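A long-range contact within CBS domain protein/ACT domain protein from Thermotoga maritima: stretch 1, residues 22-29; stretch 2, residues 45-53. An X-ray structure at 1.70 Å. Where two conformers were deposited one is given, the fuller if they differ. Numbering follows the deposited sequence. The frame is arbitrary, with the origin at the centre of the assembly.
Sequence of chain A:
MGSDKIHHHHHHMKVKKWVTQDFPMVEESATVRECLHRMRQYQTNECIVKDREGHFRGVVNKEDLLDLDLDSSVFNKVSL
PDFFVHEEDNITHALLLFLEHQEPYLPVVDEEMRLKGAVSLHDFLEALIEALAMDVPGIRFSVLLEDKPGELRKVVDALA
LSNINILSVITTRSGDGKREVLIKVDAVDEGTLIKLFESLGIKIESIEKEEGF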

# COMPACT_ATOMS: atom_id res chain seq x y z
N ASP A 22 1.41 -0.07 10.47
CA ASP A 22 2.85 -0.27 10.35
C ASP A 22 3.15 -0.66 8.89
O ASP A 22 3.31 -1.84 8.55
CB ASP A 22 3.29 -1.35 11.37
CG ASP A 22 4.75 -1.22 11.81
OD1 ASP A 22 5.49 -0.34 11.29
OD2 ASP A 22 5.17 -2.01 12.69
N PHE A 23 3.21 0.35 8.02
CA PHE A 23 3.48 0.16 6.60
C PHE A 23 4.12 1.41 5.99
O PHE A 23 3.96 2.52 6.54
CB PHE A 23 2.17 -0.16 5.86
CG PHE A 23 1.20 0.98 5.81
CD1 PHE A 23 0.31 1.20 6.85
CD2 PHE A 23 1.13 1.81 4.70
CE1 PHE A 23 -0.58 2.25 6.83
CE2 PHE A 23 0.21 2.86 4.67
CZ PHE A 23 -0.64 3.08 5.72
N PRO A 24 4.82 1.25 4.84
CA PRO A 24 5.51 2.38 4.21
C PRO A 24 4.53 3.34 3.49
O PRO A 24 3.80 2.93 2.61
CB PRO A 24 6.46 1.72 3.22
CG PRO A 24 5.79 0.42 2.88
CD PRO A 24 5.05 -0.02 4.10
N MSE A 25 4.60 4.62 3.83
CA MSE A 25 3.66 5.60 3.27
C MSE A 25 4.39 6.93 3.02
O MSE A 25 5.17 7.37 3.88
CB MSE A 25 2.50 5.80 4.26
CG MSE A 25 1.38 6.74 3.80
SE MSE A 25 1.81 8.63 3.75
CE MSE A 25 2.44 8.91 5.56
N VAL A 26 4.13 7.56 1.88
CA VAL A 26 4.59 8.94 1.66
C VAL A 26 3.48 9.77 1.05
O VAL A 26 2.52 9.22 0.53
CB VAL A 26 5.84 9.06 0.73
CG1 VAL A 26 7.04 8.39 1.36
CG2 VAL A 26 5.55 8.56 -0.68
N GLU A 27 3.64 11.09 1.09
CA GLU A 27 2.71 11.99 0.39
C GLU A 27 3.13 12.15 -1.07
O GLU A 27 4.29 11.98 -1.41
CB GLU A 27 2.69 13.36 1.10
CG GLU A 27 1.62 14.35 0.61
CD GLU A 27 2.11 15.31 -0.47
OE1 GLU A 27 3.35 15.48 -0.62
OE2 GLU A 27 1.27 15.88 -1.18
N GLU A 28 2.17 12.51 -1.93
CA GLU A 28 2.37 12.50 -3.39
C GLU A 28 3.53 13.36 -3.93
O GLU A 28 4.00 13.11 -5.04
CB GLU A 28 1.06 12.89 -4.11
CG GLU A 28 0.60 14.31 -3.88
CD GLU A 28 -0.72 14.65 -4.57
OE1 GLU A 28 -1.23 13.79 -5.32
OE2 GLU A 28 -1.23 15.76 -4.34
N SER A 29 3.98 14.34 -3.15
CA SER A 29 5.05 15.26 -3.57
C SER A 29 6.37 15.00 -2.83
O SER A 29 7.31 15.80 -2.90
CB SER A 29 4.59 16.70 -3.38
OG SER A 29 4.73 17.11 -2.03
N ASN A 45 10.00 -2.91 -1.19
CA ASN A 45 10.14 -2.28 -2.50
C ASN A 45 8.81 -1.64 -2.98
O ASN A 45 8.60 -1.46 -4.19
CB ASN A 45 10.62 -3.27 -3.55
CG ASN A 45 9.72 -4.48 -3.66
OD1 ASN A 45 8.71 -4.59 -2.96
ND2 ASN A 45 10.10 -5.42 -4.54
N GLU A 46 7.94 -1.35 -2.02
CA GLU A 46 6.66 -0.66 -2.27
C GLU A 46 6.49 0.46 -1.24
O GLU A 46 6.88 0.31 -0.08
CB GLU A 46 5.50 -1.65 -2.08
CG GLU A 46 4.11 -1.00 -2.23
CD GLU A 46 2.97 -1.86 -1.71
OE1 GLU A 46 3.25 -2.95 -1.23
OE2 GLU A 46 1.80 -1.45 -1.84
N CYS A 47 5.86 1.58 -1.67
CA CYS A 47 5.48 2.65 -0.78
C CYS A 47 4.06 3.04 -1.17
O CYS A 47 3.80 3.21 -2.36
CB CYS A 47 6.40 3.85 -0.97
SG CYS A 47 6.38 4.98 0.41
N ILE A 48 3.17 3.13 -0.20
CA ILE A 48 1.80 3.57 -0.46
C ILE A 48 1.78 5.11 -0.48
O ILE A 48 2.45 5.75 0.35
CB ILE A 48 0.80 2.98 0.58
CG1 ILE A 48 0.69 1.45 0.38
CG2 ILE A 48 -0.56 3.63 0.49
CD1 ILE A 48 -0.17 0.71 1.40
N VAL A 49 1.02 5.70 -1.37
CA VAL A 49 1.01 7.17 -1.50
C VAL A 49 -0.36 7.75 -1.20
O VAL A 49 -1.38 7.23 -1.65
CB VAL A 49 1.45 7.60 -2.93
CG1 VAL A 49 1.47 9.10 -3.04
CG2 VAL A 49 2.83 7.02 -3.31
N LYS A 50 -0.39 8.86 -0.46
CA LYS A 50 -1.64 9.59 -0.26
C LYS A 50 -1.47 11.04 -0.72
O LYS A 50 -0.35 11.51 -0.93
CB LYS A 50 -2.11 9.49 1.19
CG LYS A 50 -1.24 10.18 2.16
CD LYS A 50 -1.68 10.02 3.59
CE LYS A 50 -0.62 10.55 4.51
NZ LYS A 50 -1.03 10.60 5.94
N ASP A 51 -2.57 11.74 -0.89
CA ASP A 51 -2.51 13.14 -1.26
C ASP A 51 -2.57 13.98 0.02
O ASP A 51 -2.53 13.42 1.12
CB ASP A 51 -3.62 13.47 -2.24
CG ASP A 51 -5.00 13.43 -1.62
OD1 ASP A 51 -5.14 13.45 -0.38
OD2 ASP A 51 -5.98 13.42 -2.41
N ARG A 52 -2.67 15.30 -0.10
CA ARG A 52 -2.59 16.17 1.09
C ARG A 52 -3.82 16.11 2.00
O ARG A 52 -3.75 16.55 3.16
CB ARG A 52 -2.29 17.63 0.70
CG ARG A 52 -0.91 17.72 0.07
CD ARG A 52 -0.41 19.10 -0.19
NE ARG A 52 -1.24 19.81 -1.14
CZ ARG A 52 -0.84 20.84 -1.88
NH1 ARG A 52 0.41 21.29 -1.78
NH2 ARG A 52 -1.68 21.42 -2.72
N GLU A 53 -4.94 15.66 1.46
CA GLU A 53 -6.18 15.42 2.23
C GLU A 53 -6.28 14.00 2.81
O GLU A 53 -7.26 13.67 3.48
CB GLU A 53 -7.39 15.68 1.33
CG GLU A 53 -7.52 17.12 0.95
CD GLU A 53 -7.81 17.99 2.15
OE1 GLU A 53 -8.86 17.75 2.79
OE2 GLU A 53 -7.01 18.90 2.44
O HOH W 1 -3.54 16.96 -2.36

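Two parallel strands, residues 25-27 and 46-50, lie side by side, and the three residues most covered by the opposite stretch are Lys50, Ile48 and Val26; each of the four hydrogen bonds between the stretches involves at least one of them. Val26 uses both of its backbone polar groups: its N donates to Ile48 O at 2.9 Å, and its O accepts from Lys50 N at 3.1 Å. Ile48 N in turn donates to Pro24 O (2.9 Å). A proline lacks an amide hydrogen but can still accept, so Pro24 suits the start of this ladder. At the other end, the bond from Glu28 N to Lys50 O is short at 2.9 Å but weak, its N-H...O angle only 127°. Carbonyls also receive CA-H contacts, as where Val49 CA lies 3.3 Å from Val26 O.

The side chain of Val26 belongs to the sheet face it shares with Val49. Its CG1 lies 3.6 Å from Cys47 SG and its CG2 4.1 Å from Val49 CG2, so a compact, branched residue touches two neighbours at once, as befits a buried site. Ile48 lies on the face of Met25 and Lys50. Its longer branch brings CD1 to 3.7 Å from Phe23 CD2, an apolar contact reaching beyond the paired residues.

Lys50 is partly exposed, a place that suits a residue with an apolar stem and a charged end. Its extended chain, t from chi2 to chi4, places CE 3.2 Å from the SE atom of Met25, here selenomethionine; the methylenes offer an apolar surface while the amine continues past it.

Past the C-terminal ends of the strands, a water links the two stretches: it accepts from Arg52 N at 2.9 Å and donates to Glu28 OE2 at 3.3 Å, bridging two atoms 4.5 Å apart, too far for a direct hydrogen bond.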